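Local coordinates for prolyl-ACP dehydrogenase (Oscillatoria sp., PDB 4IRN), which oxidises the prolyl group carried by an acyl carrier protein, using FAD, in the biosynthesis of the cyanotoxin anatoxin-a, at residues Ile299-Ala302 with Arg303-Gln307; Glu385-Arg388 with Glu389-Ala393; Thr140-Gln143 with Lys144-Tyr147. One frame throughout, in Å; residues are numbered along the deposited sequence.

How the contacts relate
Each contact is local, within one unbroken piece of chain, so none closes a long loop. They follow in series and neither nest nor cross. From the N terminus, contact 3 comes first, at the start of helix 141-153 in the N-terminal domain. Contact 1 ends helix 285-304 and leads into strand 306-307. Contact 2 opens helix 386-395. The last two share the C-terminal domain and both touch a second subunit, another copy of this protein. Their centres lie about 20 Å apart and their nearest atoms about 7 Å. Contact 3 is on the opposite side of the chain's centre, about 55 Å from contact 1 and 39 Å from contact 2, centre to centre.

Contact 1: Ile299-Ala302 with Arg303-Gln307; sequences IRYA and RSHKQ. With FAD (flavin-adenine dinucleotide), chain J.
Tyr301 and His305 lie side by side, four residues apart, where the helix ends. His305 CB sits over one face of the tyrosine ring, 3.9 Å from the ring centroid, in a CH-pi contact. Its nearest ring atom is Tyr301 CE2. The two rings are close to parallel, with planes at 16°, but offset so far that little of one ring lies over the other. The phenol hydroxyl reaches further: Tyr301 OH stands 3.6 Å above the imidazole plane, over its centre. Both residues place CG anti to the backbone N (chi1 -163° in Tyr301, -164° in His305), and the side chains run the same way. At the backbone, His305 N donates to Tyr301 O at 2.8 Å. The Tyr301 ring also stacks with His375 and meets the ring of Tyr378.

This is the C-terminal end of helix 285-304, in the helical C-terminal domain of the acyl-CoA dehydrogenase fold. His305 is the first residue to leave helical geometry, and the chain then enters the short strand 306-307. Here the protein meets FAD. His305 NE2 gives a weak hydrogen bond to FAD O2A at 2.8 Å, on the phosphate next to the adenosine. Ala377 N also binds this FAD, as do Ala162 and Thr163 of a second subunit, another copy of this protein, so the cofactor lies between subunits.

Arg303 takes another side of the helix. Its N donates to Ile299 O at 2.9 Å, and its CG rests 3.3 Å from the same Ile299 O. Its CD packs on Ile299 CG2 at 3.8 Å, the two side chains running alongside. Arg300 O takes two bonds from Ser304, from N and OG. Ser304 OG is 2.9 Å from Arg300 O and comes from above the carbonyl plane.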
ATOM      1  N   ILE A 299       4.849 -21.977  -3.388  1.00 13.29           N
ATOM      2  CA  ILE A 299       4.126 -22.536  -4.552  1.00 11.31           C
ATOM      3  C   ILE A 299       3.795 -24.003  -4.230  1.00 14.84           C
ATOM      4  O   ILE A 299       2.636 -24.396  -4.330  1.00 13.41           O
ATOM      5  CB  ILE A 299       4.871 -22.385  -5.921  1.00 12.79           C
ATOM      6  CG1 ILE A 299       5.008 -20.912  -6.324  1.00 12.59           C
ATOM      7  CG2 ILE A 299       4.135 -23.157  -7.029  1.00 12.31           C
ATOM      8  CD1 ILE A 299       6.049 -20.611  -7.388  1.00 13.44           C
ATOM      9  N   ARG A 300       4.813 -24.786  -3.790  1.00 12.14           N
ATOM     10  CA  ARG A 300       4.660 -26.188  -3.401  1.00 12.14           C
ATOM     11  C   ARG A 300       3.518 -26.356  -2.399  1.00 16.02           C
ATOM     12  O   ARG A 300       2.664 -27.211  -2.607  1.00 15.41           O
ATOM     13  CB  ARG A 300       5.969 -26.753  -2.810  1.00 13.06           C
ATOM     14  CG  ARG A 300       6.980 -27.206  -3.853  1.00 25.78           C
ATOM     15  CD  ARG A 300       8.157 -27.934  -3.225  1.00 30.47           C
ATOM     16  NE  ARG A 300       9.441 -27.350  -3.616  1.00 38.19           N
ATOM     17  CZ  ARG A 300      10.380 -26.956  -2.760  1.00 58.13           C
ATOM     18  NH1 ARG A 300      10.163 -27.020  -1.451  1.00 47.89           N
ATOM     19  NH2 ARG A 300      11.508 -26.420  -3.203  1.00 48.52           N
ATOM     20  N   TYR A 301       3.486 -25.514  -1.338  1.00 12.95           N
ATOM     21  CA  TYR A 301       2.444 -25.552  -0.302  1.00 12.32           C
ATOM     22  C   TYR A 301       1.058 -25.150  -0.838  1.00 18.99           C
ATOM     23  O   TYR A 301       0.059 -25.785  -0.485  1.00 18.54           O
ATOM     24  CB  TYR A 301       2.832 -24.692   0.913  1.00 11.53           C
ATOM     25  CG  TYR A 301       2.012 -25.014   2.135  1.00 10.59           C
ATOM     26  CD1 TYR A 301       2.353 -26.081   2.962  1.00 11.55           C
ATOM     27  CD2 TYR A 301       0.883 -24.262   2.465  1.00 10.92           C
ATOM     28  CE1 TYR A 301       1.588 -26.401   4.081  1.00 11.92           C
ATOM     29  CE2 TYR A 301       0.115 -24.566   3.588  1.00 11.44           C
ATOM     30  CZ  TYR A 301       0.470 -25.642   4.391  1.00 19.26           C
ATOM     31  OH  TYR A 301      -0.256 -25.968   5.505  1.00 21.96           O
ATOM     32  N   ALA A 302       1.004 -24.106  -1.694  1.00 16.76           N
ATOM     33  CA  ALA A 302      -0.246 -23.624  -2.290  1.00 16.83           C
ATOM     34  C   ALA A 302      -0.868 -24.651  -3.252  1.00 20.81           C
ATOM     35  O   ALA A 302      -2.088 -24.659  -3.447  1.00 21.64           O
ATOM     36  CB  ALA A 302      -0.020 -22.295  -2.989  1.00 17.59           C
ATOM     37  N   ARG A 303      -0.032 -25.531  -3.813  1.00 15.97           N
ATOM     38  CA  ARG A 303      -0.459 -26.610  -4.697  1.00 15.55           C
ATOM     39  C   ARG A 303      -0.793 -27.887  -3.908  1.00 20.14           C
ATOM     40  O   ARG A 303      -1.735 -28.587  -4.259  1.00 19.93           O
ATOM     41  CB  ARG A 303       0.620 -26.883  -5.736  1.00 13.93           C
ATOM     42  CG  ARG A 303       0.846 -25.718  -6.715  1.00 21.01           C
ATOM     43  CD  ARG A 303       1.903 -26.120  -7.716  1.00 27.40           C
ATOM     44  NE  ARG A 303       1.263 -27.041  -8.661  1.00 42.02           N
ATOM     45  CZ  ARG A 303       1.764 -27.476  -9.811  1.00 60.71           C
ATOM     46  NH1 ARG A 303       2.968 -27.083 -10.210  1.00 48.06           N
ATOM     47  NH2 ARG A 303       1.063 -28.305 -10.575  1.00 50.89           N
ATOM     48  N   SER A 304      -0.031 -28.167  -2.839  1.00 17.82           N
ATOM     49  CA  SER A 304      -0.197 -29.336  -1.972  1.00 18.03           C
ATOM     50  C   SER A 304      -1.347 -29.212  -0.982  1.00 22.02           C
ATOM     51  O   SER A 304      -2.175 -30.116  -0.909  1.00 21.37           O
ATOM     52  CB  SER A 304       1.091 -29.635  -1.206  1.00 22.21           C
ATOM     53  OG  SER A 304       2.136 -30.035  -2.078  1.00 35.53           O
ATOM     54  N   HIS A 305      -1.365 -28.135  -0.175  1.00 18.91           N
ATOM     55  CA  HIS A 305      -2.390 -27.954   0.847  1.00 18.26           C
ATOM     56  C   HIS A 305      -3.767 -27.696   0.275  1.00 21.66           C
ATOM     57  O   HIS A 305      -3.932 -26.816  -0.572  1.00 20.98           O
ATOM     58  CB  HIS A 305      -1.989 -26.911   1.890  1.00 18.92           C
ATOM     59  CG  HIS A 305      -2.812 -26.983   3.134  1.00 22.44           C
ATOM     60  ND1 HIS A 305      -2.794 -28.106   3.950  1.00 24.41           N
ATOM     61  CD2 HIS A 305      -3.670 -26.079   3.657  1.00 24.32           C
ATOM     62  CE1 HIS A 305      -3.629 -27.842   4.938  1.00 23.89           C
ATOM     63  NE2 HIS A 305      -4.171 -26.630   4.813  1.00 24.23           N
ATOM     64  N   LYS A 306      -4.749 -28.486   0.738  1.00 19.14           N
ATOM     65  CA  LYS A 306      -6.138 -28.419   0.288  1.00 18.99           C
ATOM     66  C   LYS A 306      -7.106 -27.980   1.363  1.00 22.75           C
ATOM     67  O   LYS A 306      -6.948 -28.342   2.522  1.00 23.02           O
ATOM     68  CB  LYS A 306      -6.590 -29.755  -0.312  1.00 20.86           C
ATOM     69  CG  LYS A 306      -6.046 -30.019  -1.704  1.00 33.17           C
ATOM     70  CD  LYS A 306      -6.277 -31.460  -2.063  1.00 39.95           C
ATOM     71  CE  LYS A 306      -5.684 -31.851  -3.378  1.00 51.16           C
ATOM     72  NZ  LYS A 306      -5.788 -33.323  -3.563  1.00 64.20           N
ATOM     73  N   GLN A 307      -8.127 -27.226   0.956  1.00 18.77           N
ATOM     74  CA  GLN A 307      -9.218 -26.708   1.791  1.00 18.06           C
ATOM     75  C   GLN A 307     -10.419 -26.429   0.870  1.00 20.67           C
ATOM     76  O   GLN A 307     -10.227 -25.946  -0.258  1.00 20.21           O
ATOM     77  CB  GLN A 307      -8.773 -25.428   2.531  1.00 19.12           C
ATOM     78  CG  GLN A 307      -9.297 -25.275   3.968  1.00 28.05           C
ATOM     79  CD  GLN A 307      -8.796 -26.274   4.999  1.00 38.35           C
ATOM     80  OE1 GLN A 307      -9.440 -26.502   6.026  1.00 31.59           O
ATOM     81  NE2 GLN A 307      -7.623 -26.852   4.798  1.00 29.64           N
TER
HETATM   82  PA  FAD J 400      -5.692 -23.171   6.191  1.00 24.02           P
HETATM   83  O1A FAD J 400      -7.090 -23.659   6.087  1.00 25.46           O
HETATM   84  O2A FAD J 400      -4.555 -24.205   6.177  1.00 23.99           O
HETATM   85  O5B FAD J 400      -5.405 -22.038   5.107  1.00 20.93           O
HETATM   86  C5B FAD J 400      -4.276 -22.119   4.214  1.00 21.84           C
HETATM   87  C4B FAD J 400      -4.233 -20.762   3.569  1.00 22.78           C
HETATM   88  O4B FAD J 400      -5.170 -20.716   2.481  1.00 23.91           O
HETATM   89  C3B FAD J 400      -4.579 -19.627   4.530  1.00 23.32           C
HETATM   90  O3B FAD J 400      -3.490 -18.721   4.626  1.00 23.22           O
HETATM   91  C2B FAD J 400      -5.849 -18.972   3.971  1.00 23.26           C
HETATM   92  O2B FAD J 400      -5.597 -17.589   3.792  1.00 26.57           O
HETATM   93  C1B FAD J 400      -6.037 -19.604   2.590  1.00 22.82           C
HETATM   94  N9A FAD J 400      -7.398 -20.056   2.324  1.00 20.47           N
HETATM   95  C8A FAD J 400      -7.989 -21.220   2.753  1.00 19.70           C
HETATM   96  N7A FAD J 400      -9.253 -21.341   2.423  1.00 18.85           N
HETATM   97  C5A FAD J 400      -9.520 -20.172   1.717  1.00 17.84           C
HETATM   98  C6A FAD J 400     -10.690 -19.685   1.088  1.00 18.35           C
HETATM   99  N6A FAD J 400     -11.870 -20.301   1.121  1.00 18.38           N
HETATM  100  N1A FAD J 400     -10.605 -18.494   0.453  1.00 19.30           N
HETATM  101  C2A FAD J 400      -9.441 -17.845   0.462  1.00 17.79           C
HETATM  102  N3A FAD J 400      -8.286 -18.201   1.026  1.00 17.56           N
HETATM  103  C4A FAD J 400      -8.383 -19.380   1.643  1.00 18.96           C
HETATM  104  N1  FAD J 400      -8.311 -23.383  16.766  1.00 15.30           N
HETATM  105  C2  FAD J 400      -9.176 -23.937  17.703  1.00 17.35           C
HETATM  106  O2  FAD J 400     -10.143 -24.616  17.366  1.00 18.45           O
HETATM  107  N3  FAD J 400      -8.958 -23.742  19.049  1.00 19.18           N
HETATM  108  C4  FAD J 400      -7.928 -23.013  19.591  1.00 19.61           C
HETATM  109  O4  FAD J 400      -7.829 -22.903  20.812  1.00 20.28           O
HETATM  110  C4X FAD J 400      -7.005 -22.429  18.604  1.00 17.52           C
HETATM  111  N5  FAD J 400      -5.972 -21.745  19.048  1.00 16.68           N
HETATM  112  C5X FAD J 400      -5.079 -21.233  18.108  1.00 15.75           C
HETATM  113  C6  FAD J 400      -3.988 -20.492  18.566  1.00 14.71           C
HETATM  114  C7  FAD J 400      -3.061 -19.944  17.689  1.00 14.44           C
HETATM  115  C7M FAD J 400      -1.926 -19.108  18.233  1.00 13.49           C
HETATM  116  C8  FAD J 400      -3.216 -20.154  16.301  1.00 15.67           C
HETATM  117  C8M FAD J 400      -2.233 -19.593  15.304  1.00 17.08           C
HETATM  118  C9  FAD J 400      -4.301 -20.893  15.842  1.00 15.32           C
HETATM  119  C9A FAD J 400      -5.244 -21.436  16.717  1.00 16.57           C
HETATM  120  N10 FAD J 400      -6.367 -22.191  16.284  1.00 17.95           N
HETATM  121  C10 FAD J 400      -7.268 -22.678  17.196  1.00 16.35           C
HETATM  122  C1' FAD J 400      -6.505 -22.499  14.844  1.00 22.37           C
HETATM  123  C2' FAD J 400      -6.704 -21.222  14.041  1.00 25.19           C
HETATM  124  O2' FAD J 400      -8.059 -20.785  14.119  1.00 23.20           O
HETATM  125  C3' FAD J 400      -6.243 -21.408  12.595  1.00 29.59           C
HETATM  126  O3' FAD J 400      -5.085 -20.624  12.317  1.00 30.87           O
HETATM  127  C4' FAD J 400      -7.320 -21.164  11.538  1.00 31.69           C
HETATM  128  O4' FAD J 400      -8.317 -22.160  11.762  1.00 32.06           O
HETATM  129  C5' FAD J 400      -6.760 -21.279  10.135  1.00 33.45           C
HETATM  130  O5' FAD J 400      -5.946 -22.470  10.195  1.00 33.63           O
HETATM  131  P   FAD J 400      -5.088 -22.923   8.979  1.00 32.50           P
HETATM  132  O1P FAD J 400      -3.903 -22.073   8.749  1.00 33.54           O
HETATM  133  O2P FAD J 400      -5.071 -24.406   9.295  1.00 33.85           O
HETATM  134  O3P FAD J 400      -5.920 -22.640   7.645  1.00 28.74           O

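Contact 2: Glu385-Arg388 with Glu389-Ala393; sequences ELER and ELRDA
A salt bridge of two bonds joins Glu387 to Arg391. Arg391 approaches side-on. Its NE donates to Glu387 OE1 at 3.1 Å, and its NH2 donates to Glu387 OE2, also at 3.1 Å. Both oxygens lie near the guanidinium plane, and the N-H of NE points almost straight at its acceptor (178°). The two flat groups are not coplanar: their planes differ by 47°, so the nitrogens meet the carboxylate from above its plane. Glu387 CG sits between the backbone N and the carbonyl carbon (chi1 66°), and a further bend at chi2 carries the carboxylate toward Arg391 in the next turn.

One face of the Arg391 guanidinium is covered by Arg388, whose CA lies 3.5 Å above the plane. Arg388 CB also lies 3.5 Å from Arg391 NH2. Farther out, Arg388 CG touches Asp392 OD2 at 3.6 Å. The Arg388 guanidinium turns back to Glu385, with NH2 in a long salt bridge, 3.6 Å from Glu385 OE2. Glu389 CG packs 3.4 Å from Glu385 O.

Residues from other parts of the chain hold the same groups. Arg391 NH2 also pairs with Asp67, and NH1 donates to Met239 O. Asn118 bonds both Glu389 and Asp392, while Arg293 pairs with Glu389 and Met241 N with Asp392. Tyr380 OH of the second subunit bonds the backbone O of Arg391, which ties the helix to that subunit.

All this lies in the first turns of helix 386-395, buried in the C-terminal helical domain. The cationic Arg391, paired with both Glu387 and Asp67, would favour the ionised form of each carboxylate.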
ATOM      1  N   GLU A 385      10.150 -22.957  10.329  1.00 14.27           N
ATOM      2  CA  GLU A 385      11.315 -22.115  10.014  1.00 14.46           C
ATOM      3  C   GLU A 385      11.050 -20.858   9.184  1.00 19.04           C
ATOM      4  O   GLU A 385      11.985 -20.082   8.958  1.00 19.86           O
ATOM      5  CB  GLU A 385      12.504 -22.920   9.444  1.00 16.25           C
ATOM      6  CG  GLU A 385      12.980 -24.078  10.322  1.00 27.30           C
ATOM      7  CD  GLU A 385      13.641 -25.210   9.568  1.00 47.09           C
ATOM      8  OE1 GLU A 385      12.963 -25.823   8.709  1.00 54.08           O
ATOM      9  OE2 GLU A 385      14.803 -25.541   9.893  1.00 39.54           O
ATOM     10  N   LEU A 386       9.788 -20.631   8.754  1.00 14.17           N
ATOM     11  CA  LEU A 386       9.421 -19.442   7.967  1.00 13.19           C
ATOM     12  C   LEU A 386       9.443 -18.189   8.830  1.00 16.16           C
ATOM     13  O   LEU A 386       9.698 -17.091   8.329  1.00 16.78           O
ATOM     14  CB  LEU A 386       8.044 -19.614   7.298  1.00 13.04           C
ATOM     15  CG  LEU A 386       7.928 -20.684   6.219  1.00 17.74           C
ATOM     16  CD1 LEU A 386       6.503 -20.942   5.894  1.00 18.21           C
ATOM     17  CD2 LEU A 386       8.690 -20.307   4.964  1.00 20.31           C
ATOM     18  N   GLU A 387       9.158 -18.371  10.144  1.00 10.59           N
ATOM     19  CA  GLU A 387       9.121 -17.304  11.135  1.00  9.12           C
ATOM     20  C   GLU A 387      10.515 -16.671  11.313  1.00 11.20           C
ATOM     21  O   GLU A 387      10.631 -15.444  11.332  1.00 11.32           O
ATOM     22  CB  GLU A 387       8.496 -17.801  12.463  1.00 10.45           C
ATOM     23  CG  GLU A 387       9.278 -18.857  13.241  1.00 20.19           C
ATOM     24  CD  GLU A 387      10.050 -18.338  14.442  1.00 37.31           C
ATOM     25  OE1 GLU A 387       9.769 -17.200  14.883  1.00 23.05           O
ATOM     26  OE2 GLU A 387      10.936 -19.065  14.948  1.00 33.72           O
ATOM     27  N   ARG A 388      11.579 -17.512  11.380  1.00  6.74           N
ATOM     28  CA  ARG A 388      12.972 -17.084  11.510  1.00  5.94           C
ATOM     29  C   ARG A 388      13.361 -16.227  10.290  1.00 12.68           C
ATOM     30  O   ARG A 388      14.005 -15.186  10.460  1.00 13.42           O
ATOM     31  CB  ARG A 388      13.897 -18.298  11.634  1.00  3.00           C
ATOM     32  CG  ARG A 388      15.385 -17.948  11.702  1.00 15.77           C
ATOM     33  CD  ARG A 388      16.291 -19.154  11.881  1.00 22.57           C
ATOM     34  NE  ARG A 388      16.252 -20.076  10.740  1.00 25.79           N
ATOM     35  CZ  ARG A 388      15.759 -21.309  10.790  1.00 30.02           C
ATOM     36  NH1 ARG A 388      15.265 -21.787  11.923  1.00 11.52           N
ATOM     37  NH2 ARG A 388      15.770 -22.076   9.710  1.00 12.68           N
ATOM     38  N   GLU A 389      12.940 -16.655   9.072  1.00  8.19           N
ATOM     39  CA  GLU A 389      13.190 -15.948   7.819  1.00  7.66           C
ATOM     40  C   GLU A 389      12.749 -14.487   7.921  1.00 11.39           C
ATOM     41  O   GLU A 389      13.535 -13.604   7.566  1.00 10.17           O
ATOM     42  CB  GLU A 389      12.502 -16.652   6.627  1.00  8.71           C
ATOM     43  CG  GLU A 389      12.987 -18.070   6.341  1.00 14.22           C
ATOM     44  CD  GLU A 389      14.436 -18.246   5.908  1.00 38.69           C
ATOM     45  OE1 GLU A 389      15.049 -17.264   5.430  1.00 46.12           O
ATOM     46  OE2 GLU A 389      14.962 -19.374   6.052  1.00 27.75           O
ATOM     47  N   LEU A 390      11.516 -14.232   8.467  1.00  7.73           N
ATOM     48  CA  LEU A 390      10.976 -12.876   8.662  1.00  6.83           C
ATOM     49  C   LEU A 390      11.792 -12.090   9.689  1.00 12.47           C
ATOM     50  O   LEU A 390      12.133 -10.930   9.428  1.00 13.23           O
ATOM     51  CB  LEU A 390       9.481 -12.897   9.041  1.00  6.29           C
ATOM     52  CG  LEU A 390       8.817 -11.532   9.340  1.00 11.09           C
ATOM     53  CD1 LEU A 390       8.847 -10.588   8.125  1.00 10.35           C
ATOM     54  CD2 LEU A 390       7.396 -11.715   9.835  1.00 15.55           C
ATOM     55  N   ARG A 391      12.117 -12.726  10.846  1.00  8.91           N
ATOM     56  CA  ARG A 391      12.918 -12.135  11.924  1.00  9.16           C
ATOM     57  C   ARG A 391      14.279 -11.660  11.400  1.00 14.86           C
ATOM     58  O   ARG A 391      14.719 -10.569  11.760  1.00 14.49           O
ATOM     59  CB  ARG A 391      13.109 -13.123  13.087  1.00  8.89           C
ATOM     60  CG  ARG A 391      11.850 -13.359  13.929  1.00 13.34           C
ATOM     61  CD  ARG A 391      12.153 -14.031  15.262  1.00 15.77           C
ATOM     62  NE  ARG A 391      12.338 -15.478  15.131  1.00 10.07           N
ATOM     63  CZ  ARG A 391      13.520 -16.091  15.126  1.00 20.04           C
ATOM     64  NH1 ARG A 391      14.641 -15.392  15.254  1.00 10.65           N
ATOM     65  NH2 ARG A 391      13.589 -17.407  14.995  1.00  6.18           N
ATOM     66  N   ASP A 392      14.910 -12.459  10.516  1.00 12.26           N
ATOM     67  CA  ASP A 392      16.199 -12.147   9.894  1.00 12.09           C
ATOM     68  C   ASP A 392      16.072 -11.019   8.876  1.00 16.15           C
ATOM     69  O   ASP A 392      16.938 -10.149   8.825  1.00 16.70           O
ATOM     70  CB  ASP A 392      16.825 -13.397   9.234  1.00 13.74           C
ATOM     71  CG  ASP A 392      17.109 -14.584  10.147  1.00 19.64           C
ATOM     72  OD1 ASP A 392      17.130 -14.397  11.388  1.00 16.82           O
ATOM     73  OD2 ASP A 392      17.307 -15.703   9.621  1.00 29.27           O
ATOM     74  N   ALA A 393      14.989 -11.033   8.079  1.00 12.65           N
ATOM     75  CA  ALA A 393      14.694 -10.043   7.041  1.00 12.72           C
ATOM     76  C   ALA A 393      14.595  -8.605   7.565  1.00 18.16           C
ATOM     77  O   ALA A 393      15.006  -7.686   6.855  1.00 18.55           O
ATOM     78  CB  ALA A 393      13.417 -10.417   6.301  1.00 13.49           C
TER

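Contact 3: Thr140-Gln143 with Lys144-Tyr147; sequences TEEQ and KEKY
Lys144 runs beside Glu141 and ends in a salt bridge with it. Its CB lies 3.5 Å from Thr140 O, the carbonyl that accepts the bond from Lys144 N. CG stays close, 3.4 Å from Thr140 O. CD lies farther off, and the chain bends there (chi3 -84°). After the bend CE lies 3.8 Å from Thr140 O and 3.6 Å from Glu141 OE2. NZ finishes 3.2 Å from Glu141 OE2, which it meets from above the carboxylate plane. Tyr94 OH gives NZ a second, weak partner.

These residues begin helix 141-153 of the N-terminal domain, and Thr140 is its N-cap. Thr140 and Gln143 form a capping box. Thr140 N donates to Gln143 OE1 at 2.9 Å, in the plane of the side-chain carbonyl and on a lone pair. In return Gln143 N donates weakly to Thr140 OG1, 3.4 Å away. The NH2 end of the Gln143 amide, NE2, bonds Ala259 O and Arg261 O, near strand 261-262. Tyr147, one turn on, reaches Glu224 and Asn260 with its hydroxyl.

On the exposed side Glu142 and Glu145 bring like charges together. Their carboxylates are nearly perpendicular, with planes 86° apart, and Glu142 OE1 lies 3.3 Å from Glu145 OE1.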
ATOM      1  N   THR A 140      47.506   0.771   0.756  1.00 20.09           N
ATOM      2  CA  THR A 140      48.796   0.812   0.071  1.00 20.04           C
ATOM      3  C   THR A 140      49.201  -0.616  -0.272  1.00 26.29           C
ATOM      4  O   THR A 140      48.605  -1.561   0.255  1.00 26.25           O
ATOM      5  CB  THR A 140      49.866   1.524   0.921  1.00 21.88           C
ATOM      6  OG1 THR A 140      50.162   0.756   2.088  1.00 21.39           O
ATOM      7  CG2 THR A 140      49.462   2.945   1.298  1.00 15.28           C
ATOM      8  N   GLU A 141      50.201  -0.783  -1.157  1.00 23.82           N
ATOM      9  CA  GLU A 141      50.670  -2.108  -1.557  1.00 23.82           C
ATOM     10  C   GLU A 141      51.069  -2.972  -0.360  1.00 27.20           C
ATOM     11  O   GLU A 141      50.663  -4.130  -0.308  1.00 28.02           O
ATOM     12  CB  GLU A 141      51.772  -2.031  -2.625  1.00 25.38           C
ATOM     13  CG  GLU A 141      51.325  -1.392  -3.937  1.00 40.72           C
ATOM     14  CD  GLU A 141      50.087  -1.973  -4.607  1.00 68.48           C
ATOM     15  OE1 GLU A 141      50.004  -3.218  -4.733  1.00 75.09           O
ATOM     16  OE2 GLU A 141      49.207  -1.181  -5.021  1.00 55.66           O
ATOM     17  N   GLU A 142      51.750  -2.387   0.633  1.00 22.21           N
ATOM     18  CA  GLU A 142      52.160  -3.087   1.851  1.00 21.65           C
ATOM     19  C   GLU A 142      50.997  -3.428   2.785  1.00 22.90           C
ATOM     20  O   GLU A 142      51.024  -4.475   3.426  1.00 21.78           O
ATOM     21  CB  GLU A 142      53.243  -2.291   2.605  1.00 23.49           C
ATOM     22  CG  GLU A 142      54.531  -2.023   1.831  1.00 40.51           C
ATOM     23  CD  GLU A 142      55.331  -3.205   1.304  1.00 76.74           C
ATOM     24  OE1 GLU A 142      55.276  -4.304   1.901  1.00 77.15           O
ATOM     25  OE2 GLU A 142      56.005  -3.033   0.265  1.00 77.16           O
ATOM     26  N   GLN A 143      49.987  -2.544   2.869  1.00 18.14           N
ATOM     27  CA  GLN A 143      48.769  -2.745   3.670  1.00 16.78           C
ATOM     28  C   GLN A 143      47.940  -3.884   3.089  1.00 19.63           C
ATOM     29  O   GLN A 143      47.416  -4.710   3.839  1.00 18.77           O
ATOM     30  CB  GLN A 143      47.927  -1.462   3.712  1.00 17.71           C
ATOM     31  CG  GLN A 143      48.452  -0.415   4.681  1.00 23.72           C
ATOM     32  CD  GLN A 143      47.702   0.887   4.610  1.00 28.54           C
ATOM     33  OE1 GLN A 143      47.199   1.299   3.567  1.00 18.10           O
ATOM     34  NE2 GLN A 143      47.673   1.601   5.720  1.00 24.47           N
ATOM     35  N   LYS A 144      47.828  -3.925   1.747  1.00 16.45           N
ATOM     36  CA  LYS A 144      47.100  -4.952   1.008  1.00 15.87           C
ATOM     37  C   LYS A 144      47.819  -6.309   1.103  1.00 21.05           C
ATOM     38  O   LYS A 144      47.174  -7.318   1.400  1.00 20.92           O
ATOM     39  CB  LYS A 144      46.922  -4.537  -0.456  1.00 17.04           C
ATOM     40  CG  LYS A 144      45.917  -3.412  -0.668  1.00 19.38           C
ATOM     41  CD  LYS A 144      45.593  -3.224  -2.137  1.00 25.91           C
ATOM     42  CE  LYS A 144      46.593  -2.355  -2.861  1.00 33.45           C
ATOM     43  NZ  LYS A 144      46.297  -2.295  -4.309  1.00 46.18           N
ATOM     44  N   GLU A 145      49.150  -6.322   0.871  1.00 17.72           N
ATOM     45  CA  GLU A 145      49.996  -7.519   0.930  1.00 17.14           C
ATOM     46  C   GLU A 145      49.991  -8.209   2.284  1.00 18.24           C
ATOM     47  O   GLU A 145      50.101  -9.426   2.335  1.00 17.66           O
ATOM     48  CB  GLU A 145      51.435  -7.185   0.522  1.00 18.48           C
ATOM     49  CG  GLU A 145      51.690  -7.157  -0.973  1.00 26.17           C
ATOM     50  CD  GLU A 145      52.920  -6.374  -1.377  1.00 52.83           C
ATOM     51  OE1 GLU A 145      53.753  -6.051  -0.501  1.00 50.14           O
ATOM     52  OE2 GLU A 145      53.066  -6.092  -2.586  1.00 49.71           O
ATOM     53  N   LYS A 146      49.859  -7.442   3.369  1.00 12.86           N
ATOM     54  CA  LYS A 146      49.813  -7.974   4.731  1.00 12.01           C
ATOM     55  C   LYS A 146      48.427  -8.462   5.144  1.00 16.87           C
ATOM     56  O   LYS A 146      48.305  -9.594   5.611  1.00 15.98           O
ATOM     57  CB  LYS A 146      50.356  -6.953   5.746  1.00 13.46           C
ATOM     58  CG  LYS A 146      50.329  -7.429   7.198  1.00 19.87           C
ATOM     59  CD  LYS A 146      50.762  -6.320   8.137  1.00 32.26           C
ATOM     60  CE  LYS A 146      50.764  -6.762   9.573  1.00 41.34           C
ATOM     61  NZ  LYS A 146      51.203  -5.659  10.468  1.00 49.39           N
ATOM     62  N   TYR A 147      47.391  -7.605   5.009  1.00 14.29           N
ATOM     63  CA  TYR A 147      46.044  -7.908   5.494  1.00 13.54           C
ATOM     64  C   TYR A 147      45.086  -8.681   4.588  1.00 18.96           C
ATOM     65  O   TYR A 147      44.325  -9.506   5.095  1.00 17.28           O
ATOM     66  CB  TYR A 147      45.381  -6.666   6.097  1.00 13.40           C
ATOM     67  CG  TYR A 147      46.087  -6.128   7.326  1.00 13.09           C
ATOM     68  CD1 TYR A 147      46.107  -6.851   8.517  1.00 14.47           C
ATOM     69  CD2 TYR A 147      46.682  -4.872   7.315  1.00 13.24           C
ATOM     70  CE1 TYR A 147      46.730  -6.348   9.657  1.00 14.55           C
ATOM     71  CE2 TYR A 147      47.305  -4.356   8.450  1.00 14.28           C
ATOM     72  CZ  TYR A 147      47.330  -5.098   9.620  1.00 21.44           C
ATOM     73  OH  TYR A 147      47.948  -4.589  10.741  1.00 19.19           O
TER